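Local coordinates for protein sortase B (Clostridium perfringens, PDB 5YFK) that is a class B sortase, a cysteine transpeptidase that probably cleaves the sorting signal of a surface protein through an acyl-thioester intermediate and joins that protein to the cell wall, at residues E43-L48 and T140-G145; F78-N83 and S93-S98; H126-N131 and G210-N215; E183-S188 and I195-N200. The protein carries 1 engineered substitution. All blocks are in the same frame, centred on the assembly; numbering follows the deposited sequence.

Contact 1: residues E43-L48 and T140-G145; sequences ESEKNL and TLYREG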
loop_
_atom_site.group_PDB
_atom_site.type_symbol
_atom_site.label_atom_id
_atom_site.label_comp_id
_atom_site.label_asym_id
_atom_site.label_seq_id
_atom_site.Cartn_x
_atom_site.Cartn_y
_atom_site.Cartn_z
ATOM N N GLU A 43 -14.521 -16.914 -0.481
ATOM C CA GLU A 43 -15.255 -16.718 -1.722
ATOM C C GLU A 43 -15.107 -15.282 -2.226
ATOM O O GLU A 43 -15.060 -15.040 -3.432
ATOM C CB GLU A 43 -16.737 -17.096 -1.584
ATOM C CG GLU A 43 -17.267 -17.212 -0.166
ATOM C CD GLU A 43 -18.494 -18.110 -0.079
ATOM O OE1 GLU A 43 -18.454 -19.104 0.677
ATOM O OE2 GLU A 43 -19.483 -17.846 -0.799
ATOM N N SER A 44 -14.962 -14.336 -1.304
ATOM C CA SER A 44 -14.618 -12.967 -1.691
ATOM C C SER A 44 -13.343 -12.932 -2.516
ATOM O O SER A 44 -13.352 -12.439 -3.636
ATOM C CB SER A 44 -14.462 -12.077 -0.463
ATOM O OG SER A 44 -15.612 -11.275 -0.302
ATOM N N GLU A 45 -12.280 -13.561 -2.013
ATOM C CA GLU A 45 -10.998 -13.557 -2.725
ATOM C C GLU A 45 -11.097 -14.316 -4.037
ATOM O O GLU A 45 -10.520 -13.913 -5.037
ATOM C CB GLU A 45 -9.874 -14.147 -1.875
ATOM C CG GLU A 45 -9.576 -13.345 -0.628
ATOM C CD GLU A 45 -8.080 -13.180 -0.367
ATOM O OE1 GLU A 45 -7.445 -14.163 0.105
ATOM O OE2 GLU A 45 -7.578 -12.034 -0.517
ATOM N N LYS A 46 -11.836 -15.416 -4.052
ATOM C CA LYS A 46 -11.977 -16.159 -5.293
ATOM C C LYS A 46 -12.694 -15.350 -6.358
ATOM O O LYS A 46 -12.296 -15.367 -7.522
ATOM C CB LYS A 46 -12.674 -17.499 -5.040
ATOM C CG LYS A 46 -11.772 -18.482 -4.314
ATOM C CD LYS A 46 -12.448 -19.826 -4.095
ATOM C CE LYS A 46 -11.614 -20.723 -3.195
ATOM N NZ LYS A 46 -10.735 -21.616 -3.996
ATOM N N ASN A 47 -13.702 -14.577 -5.955
ATOM C CA ASN A 47 -14.431 -13.734 -6.898
ATOM C C ASN A 47 -13.584 -12.592 -7.415
ATOM O O ASN A 47 -13.549 -12.335 -8.596
ATOM C CB ASN A 47 -15.688 -13.170 -6.248
ATOM C CG ASN A 47 -16.882 -14.091 -6.410
ATOM O OD1 ASN A 47 -17.108 -14.649 -7.485
ATOM N ND2 ASN A 47 -17.557 -14.364 -5.311
ATOM N N LEU A 48 -12.787 -11.986 -6.541
ATOM C CA LEU A 48 -11.810 -11.004 -7.002
ATOM C C LEU A 48 -10.820 -11.569 -8.028
ATOM O O LEU A 48 -10.559 -10.937 -9.038
ATOM C CB LEU A 48 -11.064 -10.423 -5.797
ATOM C CG LEU A 48 -11.985 -9.602 -4.897
ATOM C CD1 LEU A 48 -11.448 -9.478 -3.471
ATOM C CD2 LEU A 48 -12.165 -8.235 -5.525
ATOM N N THR A 140 -3.974 -2.670 7.392
ATOM C CA THR A 140 -4.380 -4.067 7.331
ATOM C C THR A 140 -4.339 -4.621 5.903
ATOM O O THR A 140 -4.802 -3.969 4.976
ATOM C CB THR A 140 -5.800 -4.205 7.909
ATOM O OG1 THR A 140 -5.876 -3.454 9.126
ATOM C CG2 THR A 140 -6.113 -5.664 8.228
ATOM N N LEU A 141 -3.702 -5.772 5.724
ATOM C CA LEU A 141 -3.798 -6.515 4.452
ATOM C C LEU A 141 -4.585 -7.794 4.629
ATOM O O LEU A 141 -4.535 -8.411 5.676
ATOM C CB LEU A 141 -2.411 -6.867 3.905
ATOM C CG LEU A 141 -1.432 -5.711 3.746
ATOM C CD1 LEU A 141 -0.115 -6.182 3.153
ATOM C CD2 LEU A 141 -2.052 -4.557 2.954
ATOM N N TYR A 142 -5.195 -8.260 3.548
ATOM C CA TYR A 142 -5.741 -9.608 3.529
ATOM C C TYR A 142 -5.269 -10.334 2.306
ATOM O O TYR A 142 -5.470 -9.843 1.203
ATOM C CB TYR A 142 -7.259 -9.567 3.523
ATOM C CG TYR A 142 -7.860 -10.918 3.818
ATOM C CD1 TYR A 142 -8.056 -11.855 2.807
ATOM C CD2 TYR A 142 -8.327 -11.217 5.083
ATOM C CE1 TYR A 142 -8.693 -13.071 3.080
ATOM C CE2 TYR A 142 -8.884 -12.443 5.370
ATOM C CZ TYR A 142 -9.078 -13.356 4.358
ATOM O OH TYR A 142 -9.714 -14.532 4.660
ATOM N N ARG A 143 -4.454 -11.361 2.520
ATOM C CA ARG A 143 -3.809 -12.087 1.441
ATOM C C ARG A 143 -3.884 -13.595 1.703
ATOM O O ARG A 143 -3.560 -14.065 2.796
ATOM C CB ARG A 143 -2.338 -11.678 1.321
ATOM C CG ARG A 143 -1.630 -12.413 0.191
ATOM C CD ARG A 143 -0.349 -11.727 -0.291
ATOM N NE ARG A 143 0.765 -11.969 0.616
ATOM C CZ ARG A 143 1.592 -13.018 0.552
ATOM N NH1 ARG A 143 2.434 -13.242 1.543
ATOM N NH2 ARG A 143 1.620 -13.808 -0.508
ATOM N N GLU A 144 -4.271 -14.358 0.689
ATOM C CA GLU A 144 -4.307 -15.818 0.831
ATOM C C GLU A 144 -5.017 -16.226 2.113
ATOM O O GLU A 144 -4.480 -16.993 2.934
ATOM C CB GLU A 144 -2.887 -16.395 0.790
ATOM C CG GLU A 144 -2.159 -16.084 -0.512
ATOM C CD GLU A 144 -0.796 -16.745 -0.618
ATOM O OE1 GLU A 144 -0.342 -16.937 -1.765
ATOM O OE2 GLU A 144 -0.126 -16.952 0.429
ATOM N N GLY A 145 -6.196 -15.652 2.322
ATOM C CA GLY A 145 -7.051 -16.045 3.439
ATOM C C GLY A 145 -6.536 -15.662 4.817
ATOM O O GLY A 145 -7.001 -16.185 5.821
HETATM O O HOH W 1 -4.929 -12.979 -1.802
#
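Glu45 OE2, reaching from helix 35-51 to Tyr142, is gripped by two donors: the hydroxyl of Tyr55, on the neighbouring strand 55-61, and a water 3.1 Å away. The other carboxylate oxygen turns to the tip of the beta hairpin of the sortase domain in which strand 138-143 passes into strand 146-159. There OE1 takes the backbone hydrogen bond of Gly145, with N to OE1 at 2.9 Å and an N-H...O angle of 156°, and the donor lies nearly along the C-O axis of that oxygen. The water on OE2 also accepts from the backbone N of Glu144 at 2.9 Å, so one carboxylate serves two successive amides of the turn, one directly and one through solvent. Positive phi at both Glu144 and Gly145 is consistent with a type I' turn. A chain bent at chi2 turns the Glu45 carboxylate against Tyr142, whose ring is met at its edge and in its plane. The two planes stand 83° apart, nearly perpendicular. With its own backbone bonded to Trp58, Tyr142 ties this side of the hairpin to strand 55-61. Helix 35-51 is thus joined to the hairpin turn; across these two segments Glu45 carries the link, and its OE2 comes to 3.4 Å from Tyr142 CD1.

Contact 2: residues F78-N83 and S93-S98; sequences FYLHHN and SIFVDS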
loop_
_atom_site.group_PDB
_atom_site.type_symbol
_atom_site.label_atom_id
_atom_site.label_comp_id
_atom_site.label_asym_id
_atom_site.label_seq_id
_atom_site.Cartn_x
_atom_site.Cartn_y
_atom_site.Cartn_z
ATOM N N PHE A 78 0.947 -0.061 -16.196
ATOM C CA PHE A 78 -0.397 -0.478 -16.649
ATOM C C PHE A 78 -1.490 0.040 -15.710
ATOM O O PHE A 78 -2.552 0.485 -16.155
ATOM C CB PHE A 78 -0.507 -1.998 -16.798
ATOM C CG PHE A 78 -1.805 -2.465 -17.420
ATOM C CD1 PHE A 78 -1.986 -2.433 -18.800
ATOM C CD2 PHE A 78 -2.847 -2.933 -16.631
ATOM C CE1 PHE A 78 -3.184 -2.837 -19.366
ATOM C CE2 PHE A 78 -4.044 -3.342 -17.190
ATOM C CZ PHE A 78 -4.208 -3.309 -18.567
ATOM N N TYR A 79 -1.319 -0.186 -14.416
ATOM C CA TYR A 79 -2.414 0.071 -13.493
ATOM C C TYR A 79 -2.423 1.517 -12.981
ATOM O O TYR A 79 -3.311 1.899 -12.218
ATOM C CB TYR A 79 -2.399 -0.940 -12.343
ATOM C CG TYR A 79 -3.004 -2.275 -12.746
ATOM C CD1 TYR A 79 -4.334 -2.358 -13.152
ATOM C CD2 TYR A 79 -2.232 -3.421 -12.829
ATOM C CE1 TYR A 79 -4.903 -3.567 -13.493
ATOM C CE2 TYR A 79 -2.796 -4.637 -13.184
ATOM C CZ TYR A 79 -4.097 -4.663 -13.662
ATOM O OH TYR A 79 -4.691 -5.858 -14.011
ATOM N N LEU A 80 -1.557 2.360 -13.534
ATOM C CA LEU A 80 -1.759 3.811 -13.423
ATOM C C LEU A 80 -2.887 4.262 -14.339
ATOM O O LEU A 80 -3.423 5.360 -14.188
ATOM C CB LEU A 80 -0.491 4.559 -13.793
ATOM C CG LEU A 80 0.571 4.507 -12.711
ATOM C CD1 LEU A 80 1.889 5.073 -13.216
ATOM C CD2 LEU A 80 0.082 5.218 -11.452
ATOM N N HIS A 81 -3.170 3.446 -15.347
ATOM C CA HIS A 81 -4.061 3.868 -16.441
ATOM C C HIS A 81 -5.169 2.870 -16.731
ATOM O O HIS A 81 -5.948 3.053 -17.677
ATOM C CB HIS A 81 -3.241 4.092 -17.712
ATOM C CG HIS A 81 -2.057 4.974 -17.506
ATOM N ND1 HIS A 81 -0.764 4.512 -17.599
ATOM C CD2 HIS A 81 -1.965 6.262 -17.099
ATOM C CE1 HIS A 81 0.074 5.504 -17.367
ATOM N NE2 HIS A 81 -0.630 6.570 -17.034
ATOM N N HIS A 82 -5.282 1.835 -15.908
ATOM C CA HIS A 82 -6.417 0.944 -16.014
ATOM C C HIS A 82 -7.032 0.670 -14.648
ATOM O O HIS A 82 -6.338 0.643 -13.625
ATOM C CB HIS A 82 -6.027 -0.388 -16.655
ATOM C CG HIS A 82 -5.481 -0.256 -18.044
ATOM N ND1 HIS A 82 -4.174 0.094 -18.298
ATOM C CD2 HIS A 82 -6.073 -0.406 -19.252
ATOM C CE1 HIS A 82 -3.973 0.114 -19.605
ATOM N NE2 HIS A 82 -5.123 -0.129 -20.204
ATOM N N ASN A 83 -8.307 0.313 -14.663
ATOM C CA ASN A 83 -9.027 0.005 -13.440
ATOM C C ASN A 83 -8.999 -1.480 -13.165
ATOM O O ASN A 83 -8.194 -2.200 -13.753
ATOM C CB ASN A 83 -10.462 0.531 -13.494
ATOM C CG ASN A 83 -11.339 -0.235 -14.464
ATOM O OD1 ASN A 83 -10.935 -1.245 -15.039
ATOM N ND2 ASN A 83 -12.544 0.263 -14.665
ATOM N N SER A 93 -5.640 1.816 -10.610
ATOM C CA SER A 93 -5.843 0.826 -9.568
ATOM C C SER A 93 -4.759 0.992 -8.515
ATOM O O SER A 93 -3.746 1.677 -8.739
ATOM C CB SER A 93 -5.816 -0.596 -10.145
ATOM O OG SER A 93 -6.771 -0.747 -11.185
ATOM N N ILE A 94 -4.971 0.375 -7.358
ATOM C CA ILE A 94 -3.864 0.247 -6.393
ATOM C C ILE A 94 -3.066 -1.000 -6.754
ATOM O O ILE A 94 -3.651 -2.071 -6.991
ATOM C CB ILE A 94 -4.388 0.102 -4.972
ATOM C CG1 ILE A 94 -5.380 1.221 -4.649
ATOM C CG2 ILE A 94 -3.226 0.095 -3.978
ATOM C CD1 ILE A 94 -4.896 2.633 -4.900
ATOM N N PHE A 95 -1.760 -0.836 -6.954
ATOM C CA PHE A 95 -0.944 -1.957 -7.436
ATOM C C PHE A 95 0.364 -2.141 -6.713
ATOM O O PHE A 95 1.018 -1.188 -6.281
ATOM C CB PHE A 95 -0.722 -1.877 -8.956
ATOM C CG PHE A 95 0.028 -0.661 -9.411
ATOM C CD1 PHE A 95 -0.635 0.504 -9.718
ATOM C CD2 PHE A 95 1.404 -0.694 -9.561
ATOM C CE1 PHE A 95 0.067 1.646 -10.073
ATOM C CE2 PHE A 95 2.100 0.417 -9.997
ATOM C CZ PHE A 95 1.416 1.560 -10.342
ATOM N N VAL A 96 0.723 -3.410 -6.572
ATOM C CA VAL A 96 1.998 -3.806 -5.996
ATOM C C VAL A 96 3.071 -3.828 -7.087
ATOM O O VAL A 96 2.802 -4.109 -8.271
ATOM C CB VAL A 96 1.917 -5.161 -5.241
ATOM C CG1 VAL A 96 1.335 -6.250 -6.122
ATOM C CG2 VAL A 96 3.280 -5.563 -4.684
ATOM N N ASP A 97 4.265 -3.423 -6.697
ATOM C CA ASP A 97 5.399 -3.372 -7.607
ATOM C C ASP A 97 5.498 -4.639 -8.435
ATOM O O ASP A 97 5.437 -5.747 -7.890
ATOM C CB ASP A 97 6.686 -3.210 -6.804
ATOM C CG ASP A 97 7.861 -2.768 -7.660
ATOM O OD1 ASP A 97 8.194 -1.561 -7.657
ATOM O OD2 ASP A 97 8.359 -3.594 -8.438
ATOM N N SER A 98 5.682 -4.476 -9.750
ATOM C CA SER A 98 5.712 -5.639 -10.660
ATOM C C SER A 98 6.884 -6.587 -10.374
ATOM O O SER A 98 6.769 -7.779 -10.634
ATOM C CB SER A 98 5.800 -5.164 -12.112
ATOM O OG SER A 98 6.975 -4.384 -12.299
#
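The irregular backbone of 78-83 curls against the chain entering strand 94-96, and the two come nearest at Asn83 and Ser93, whose CA atoms are 5.1 Å apart. One backbone bond joins the two segments: Ser93 N donates to Tyr79 O at 2.8 Å with an N-H...O angle of 158°, lying in the carbonyl plane. A second bond comes from the serine side chain, where Ser93 OG donates to His82 O at 2.8 Å, tilted 20° from that carbonyl's plane. Between these two bonds Ser93 holds both ends of the turn Tyr79-His82. Within 78-83, His82 ND1 donates to Phe78 O at 2.7 Å, with the acceptor in the imidazole plane; Phe78 O also accepts from His81 N. On the apolar side Phe95, in the sheet of the sortase beta-barrel fold, has CG between its backbone N and carbonyl carbon (chi1 62°), which brings the ring against Tyr79 and Leu80: CD1 lies 3.5 Å from Tyr79 CB, while Leu80 CD2 comes in at the ring edge, 3.8 Å from CE1. Tyr79 sends its hydroxyl the other way, to Asp54 and Asn52. The Leu80 carbonyl is hydrogen-bonded to NE2 of His113. This chemistry is consistent with a second-shell role: bonds through Ser93 and packing on Phe95 would hold in place the loop whose Leu80 carbonyl probably orients the imidazole of the predicted proton donor/acceptor.

Contact 3: residues H126-N131 and G210-N215; sequences HFKNEN and GYDFVN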
loop_
_atom_site.group_PDB
_atom_site.type_symbol
_atom_site.label_atom_id
_atom_site.label_comp_id
_atom_site.label_asym_id
_atom_site.label_seq_id
_atom_site.Cartn_x
_atom_site.Cartn_y
_atom_site.Cartn_z
ATOM N N HIS A 126 -2.430 12.479 4.515
ATOM C CA HIS A 126 -2.899 12.872 5.853
ATOM C C HIS A 126 -1.832 12.507 6.858
ATOM O O HIS A 126 -1.748 13.091 7.931
ATOM C CB HIS A 126 -4.191 12.162 6.211
ATOM C CG HIS A 126 -5.395 12.654 5.473
ATOM N ND1 HIS A 126 -6.642 12.097 5.651
ATOM C CD2 HIS A 126 -5.576 13.723 4.658
ATOM C CE1 HIS A 126 -7.520 12.736 4.892
ATOM N NE2 HIS A 126 -6.910 13.754 4.316
ATOM N N PHE A 127 -0.998 11.530 6.516
ATOM C CA PHE A 127 0.029 11.072 7.438
ATOM C C PHE A 127 1.143 12.089 7.642
ATOM O O PHE A 127 1.905 11.987 8.611
ATOM C CB PHE A 127 0.569 9.722 6.974
ATOM C CG PHE A 127 -0.369 8.597 7.245
ATOM C CD1 PHE A 127 -0.538 8.136 8.541
ATOM C CD2 PHE A 127 -1.205 8.113 6.248
ATOM C CE1 PHE A 127 -1.477 7.170 8.842
ATOM C CE2 PHE A 127 -2.140 7.127 6.533
ATOM C CZ PHE A 127 -2.244 6.620 7.820
ATOM N N LYS A 128 1.152 13.156 6.837
ATOM C CA LYS A 128 2.138 14.242 7.040
ATOM C C LYS A 128 1.790 15.173 8.202
ATOM O O LYS A 128 2.637 15.969 8.663
ATOM C CB LYS A 128 2.290 15.064 5.768
ATOM C CG LYS A 128 3.018 14.329 4.645
ATOM C CD LYS A 128 2.651 14.905 3.275
ATOM C CE LYS A 128 3.002 16.366 3.150
ATOM N NZ LYS A 128 2.480 16.920 1.880
ATOM N N ASN A 129 0.583 14.997 8.722
ATOM C CA ASN A 129 0.107 15.714 9.915
ATOM C C ASN A 129 0.360 14.890 11.172
ATOM O O ASN A 129 0.011 13.711 11.218
ATOM C CB ASN A 129 -1.395 16.016 9.756
ATOM C CG ASN A 129 -2.023 16.572 11.037
ATOM O OD1 ASN A 129 -2.242 15.849 12.006
ATOM N ND2 ASN A 129 -2.325 17.857 11.030
ATOM N N GLU A 130 1.069 15.462 12.151
ATOM C CA GLU A 130 1.567 14.687 13.280
ATOM C C GLU A 130 0.429 14.072 14.101
ATOM O O GLU A 130 0.504 12.916 14.499
ATOM C CB GLU A 130 2.463 15.555 14.170
ATOM C CG GLU A 130 3.111 14.805 15.312
ATOM C CD GLU A 130 4.230 15.592 15.949
ATOM O OE1 GLU A 130 4.485 16.730 15.503
ATOM O OE2 GLU A 130 4.862 15.068 16.880
ATOM N N ASN A 131 -0.661 14.822 14.281
ATOM C CA ASN A 131 -1.801 14.323 15.029
ATOM C C ASN A 131 -2.371 13.089 14.336
ATOM O O ASN A 131 -2.651 12.091 14.978
ATOM C CB ASN A 131 -2.894 15.389 15.146
ATOM C CG ASN A 131 -2.606 16.413 16.228
ATOM O OD1 ASN A 131 -1.908 16.133 17.216
ATOM N ND2 ASN A 131 -3.162 17.603 16.060
ATOM N N GLY A 210 2.503 13.682 -4.586
ATOM C CA GLY A 210 2.039 14.842 -3.853
ATOM C C GLY A 210 2.197 16.118 -4.660
ATOM O O GLY A 210 2.708 16.101 -5.787
ATOM N N TYR A 211 1.568 17.177 -4.180
ATOM C CA TYR A 211 1.546 18.427 -4.929
ATOM C C TYR A 211 2.143 19.612 -4.193
ATOM O O TYR A 211 2.125 20.732 -4.705
ATOM C CB TYR A 211 0.124 18.722 -5.337
ATOM C CG TYR A 211 -0.423 17.659 -6.218
ATOM C CD1 TYR A 211 -0.075 17.610 -7.559
ATOM C CD2 TYR A 211 -1.161 16.603 -5.693
ATOM C CE1 TYR A 211 -0.494 16.575 -8.374
ATOM C CE2 TYR A 211 -1.508 15.518 -6.486
ATOM C CZ TYR A 211 -1.241 15.548 -7.841
ATOM O OH TYR A 211 -1.711 14.545 -8.671
ATOM N N ASP A 212 2.865 19.344 -3.115
ATOM C CA ASP A 212 3.602 20.405 -2.434
ATOM C C ASP A 212 4.694 21.033 -3.324
ATOM O O ASP A 212 5.110 22.164 -3.098
ATOM C CB ASP A 212 4.252 19.876 -1.164
ATOM C CG ASP A 212 3.314 19.845 -0.006
ATOM O OD1 ASP A 212 2.179 20.314 -0.165
ATOM O OD2 ASP A 212 3.679 19.263 1.036
ATOM N N PHE A 213 5.312 20.200 -4.154
ATOM C CA PHE A 213 6.352 20.626 -5.074
ATOM C C PHE A 213 6.277 19.704 -6.277
ATOM O O PHE A 213 5.672 18.630 -6.201
ATOM C CB PHE A 213 7.745 20.591 -4.422
ATOM C CG PHE A 213 8.113 19.263 -3.780
ATOM C CD1 PHE A 213 7.961 19.075 -2.406
ATOM C CD2 PHE A 213 8.778 18.285 -4.507
ATOM C CE1 PHE A 213 8.359 17.879 -1.807
ATOM C CE2 PHE A 213 9.220 17.105 -3.899
ATOM C CZ PHE A 213 8.935 16.873 -2.564
ATOM N N VAL A 214 6.785 20.150 -7.422
ATOM C CA VAL A 214 6.655 19.342 -8.625
ATOM C C VAL A 214 7.390 17.996 -8.507
ATOM O O VAL A 214 8.426 17.887 -7.837
ATOM C CB VAL A 214 7.100 20.115 -9.895
ATOM C CG1 VAL A 214 8.557 20.498 -9.826
ATOM C CG2 VAL A 214 6.829 19.285 -11.138
ATOM N N ASN A 215 6.737 16.948 -8.998
ATOM C CA ASN A 215 7.226 15.573 -8.862
ATOM C C ASN A 215 7.418 15.099 -7.413
ATOM O O ASN A 215 8.267 14.241 -7.139
ATOM C CB ASN A 215 8.540 15.410 -9.634
ATOM C CG ASN A 215 8.380 15.656 -11.124
ATOM O OD1 ASN A 215 7.375 15.306 -11.706
ATOM N ND2 ASN A 215 9.317 16.376 -11.704
HETATM O O HOH W 2 2.972 17.114 -1.306
#
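This is a surface salt bridge, carried by one pair of side chains, between the short 3-10 turn 126-128 and the loop that connects strand 203-210 to strand 216-225. Lys128 NZ donates to Asp212 OD2 at 2.8 Å, and the two side chains approach from opposite directions. The ammonium meets OD2 from above the carboxylate plane, 49° out of it. A kink at chi3 (60°) in the otherwise extended lysine chain places NZ near Asp212 OD2. A water accepts from Asp212 N at 2.9 Å and, weakly, from Lys128 NZ, adding a weaker, water-mediated link between the two segments. In the sortase fold these two beta strands carry active-site positions: Ser209, the engineered replacement of the predicted acyl-thioester residue, lies near the end of one, and Arg217, the predicted transition-state stabilizer, near the start of the other. Asp212 lies in the loop between them, its side chain about 10 Å from that of Ser209. Gln157 of strand 146-159 bonds to both charged groups, its OE1 accepting from Lys128 NZ and its NE2 donating to Asp212 OD2. Asn129 is the N-cap of helix 130-135, its OD1 accepting from the backbone N of Phe132.

Contact 4: residues E183-S188 and I195-N200; sequences EQESKS and IDLNSN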
loop_
_atom_site.group_PDB
_atom_site.type_symbol
_atom_site.label_atom_id
_atom_site.label_comp_id
_atom_site.label_asym_id
_atom_site.label_seq_id
_atom_site.Cartn_x
_atom_site.Cartn_y
_atom_site.Cartn_z
ATOM N N GLU A 183 17.577 3.837 7.136
ATOM C CA GLU A 183 17.375 4.951 6.221
ATOM C C GLU A 183 15.899 5.341 6.221
ATOM O O GLU A 183 15.569 6.516 6.289
ATOM C CB GLU A 183 17.797 4.580 4.795
ATOM C CG GLU A 183 17.186 5.478 3.720
ATOM C CD GLU A 183 17.339 4.967 2.280
ATOM O OE1 GLU A 183 16.824 3.862 1.954
ATOM O OE2 GLU A 183 17.740 5.792 1.414
ATOM N N GLN A 184 15.016 4.358 6.057
ATOM C CA GLN A 184 13.579 4.645 5.941
ATOM C C GLN A 184 13.037 5.257 7.220
ATOM O O GLN A 184 12.302 6.237 7.180
ATOM C CB GLN A 184 12.788 3.390 5.590
ATOM C CG GLN A 184 13.179 2.796 4.251
ATOM C CD GLN A 184 12.839 3.715 3.101
ATOM O OE1 GLN A 184 11.698 4.153 2.970
ATOM N NE2 GLN A 184 13.865 4.152 2.369
ATOM N N GLU A 185 13.545 4.791 8.359
ATOM C CA GLU A 185 13.111 5.320 9.642
ATOM C C GLU A 185 13.649 6.748 9.863
ATOM O O GLU A 185 12.907 7.631 10.285
ATOM C CB GLU A 185 13.572 4.404 10.767
ATOM C CG GLU A 185 13.072 4.825 12.141
ATOM C CD GLU A 185 13.525 3.890 13.254
ATOM O OE1 GLU A 185 14.707 3.475 13.251
ATOM O OE2 GLU A 185 12.706 3.622 14.156
ATOM N N SER A 186 14.908 6.972 9.484
ATOM C CA SER A 186 15.574 8.260 9.652
ATOM C C SER A 186 14.944 9.354 8.841
ATOM O O SER A 186 14.943 10.510 9.239
ATOM C CB SER A 186 17.051 8.150 9.253
ATOM O OG SER A 186 17.720 7.347 10.194
ATOM N N LYS A 187 14.382 8.985 7.701
ATOM C CA LYS A 187 13.686 9.921 6.825
ATOM C C LYS A 187 12.352 10.454 7.401
ATOM O O LYS A 187 11.775 11.389 6.850
ATOM C CB LYS A 187 13.384 9.221 5.492
ATOM C CG LYS A 187 14.540 9.139 4.532
ATOM C CD LYS A 187 14.025 8.685 3.186
ATOM C CE LYS A 187 15.122 8.218 2.259
ATOM N NZ LYS A 187 15.674 9.366 1.508
ATOM N N SER A 188 11.749 9.721 8.339
ATOM C CA SER A 188 10.403 10.042 8.786
ATOM C C SER A 188 10.344 11.437 9.393
ATOM O O SER A 188 11.242 11.833 10.150
ATOM C CB SER A 188 9.873 9.035 9.802
ATOM O OG SER A 188 8.495 9.271 10.058
ATOM N N ILE A 195 8.687 0.847 18.531
ATOM C CA ILE A 195 8.315 0.037 17.368
ATOM C C ILE A 195 9.313 -1.117 17.140
ATOM O O ILE A 195 9.062 -2.010 16.333
ATOM C CB ILE A 195 8.208 0.919 16.098
ATOM C CG1 ILE A 195 7.331 0.249 15.038
ATOM C CG2 ILE A 195 9.576 1.215 15.510
ATOM C CD1 ILE A 195 6.020 0.960 14.811
ATOM N N ASP A 196 10.380 -1.153 17.943
ATOM C CA ASP A 196 11.449 -2.165 17.811
ATOM C C ASP A 196 11.703 -2.541 16.338
ATOM O O ASP A 196 11.722 -3.726 15.988
ATOM C CB ASP A 196 11.054 -3.404 18.614
ATOM C CG ASP A 196 12.197 -4.396 18.808
ATOM O OD1 ASP A 196 13.369 -4.027 18.621
ATOM O OD2 ASP A 196 11.894 -5.597 18.990
ATOM N N LEU A 197 12.135 -1.575 15.539
ATOM C CA LEU A 197 12.382 -1.837 14.139
ATOM C C LEU A 197 13.715 -2.585 14.028
ATOM O O LEU A 197 14.725 -2.181 14.639
ATOM C CB LEU A 197 12.431 -0.534 13.334
ATOM C CG LEU A 197 12.474 -0.716 11.812
ATOM C CD1 LEU A 197 11.232 -1.414 11.288
ATOM C CD2 LEU A 197 12.703 0.611 11.084
ATOM N N ASN A 198 13.695 -3.704 13.318
ATOM C CA ASN A 198 14.869 -4.576 13.241
ATOM C C ASN A 198 14.870 -5.490 12.019
ATOM O O ASN A 198 13.870 -5.636 11.328
ATOM C CB ASN A 198 15.001 -5.375 14.540
ATOM C CG ASN A 198 14.039 -6.545 14.619
ATOM O OD1 ASN A 198 14.350 -7.643 14.149
ATOM N ND2 ASN A 198 12.909 -6.347 15.257
ATOM N N SER A 199 16.023 -6.082 11.716
ATOM C CA SER A 199 16.211 -6.748 10.445
ATOM C C SER A 199 15.398 -8.044 10.309
ATOM O O SER A 199 15.269 -8.583 9.212
ATOM C CB SER A 199 17.698 -7.058 10.262
ATOM O OG SER A 199 18.039 -8.211 11.007
ATOM N N ASN A 200 14.733 -8.481 11.368
ATOM C CA ASN A 200 13.787 -9.585 11.205
ATOM C C ASN A 200 12.431 -9.142 10.685
ATOM O O ASN A 200 11.594 -9.976 10.348
ATOM C CB ASN A 200 13.567 -10.318 12.527
ATOM C CG ASN A 200 14.822 -10.964 13.048
ATOM O OD1 ASN A 200 15.542 -11.636 12.306
ATOM N ND2 ASN A 200 15.152 -10.665 14.296
#
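Glu185 and Leu197 point at each other from opposite directions, the first from helix 174-186 and the second from the loop leading to strand 203-210. The touching branch of the leucine is CD2, which lies 3.9 Å from Glu185 CB and 4.0 Å from Glu185 CD, so one methyl meets both the CB and the carboxylate carbon. With CG anti to the backbone N (chi1 -176°) and the next torsion also anti (chi2 179°), Glu185 runs out straight past this methyl. Ile195 meets the far end, sliding past the glutamate in the opposite direction, with its CG2 4.2 Å from Glu185 OE2. The carboxylate itself pairs with Lys191, in the connection between the two segments, as a salt bridge. Within the sortase domain this contact brings helix 174-186 against the connection that follows it, and Leu197 also touches Leu181 of the same helix and Phe153 of strand 146-159. Further on, the loop is shaped by an Asx turn: Asn198 OD1 accepts from Asn200 N at 2.9 Å, with the donor 45° out of the carbonyl plane. The amide nitrogen of the same side chain, ND2, donates to Asp196 O at 3.0 Å.

The four contacts are spread around a single domain with no direct touch between any two. Contacts 1 and 2 reach the same eight-stranded sheet, through strands 138-143 and 94-96, with centres about 18 Å apart; along the chain contact 2 falls between the two segments of contact 1. Contacts 1 and 3 alternate in sequence, yet their centres are about 31 Å apart on opposite sides of the chain's centre. Contact 4 falls between the segments of contact 3, with centres about 20 Å apart. Contact 2 lies beside predicted His113, and contact 3 about 10 Å, between side chains, from Ser209 and Arg217, whereas contact 1 joins helix 35-51 to a hairpin turn and contact 4 packs helix 174-186 on the loop that follows it.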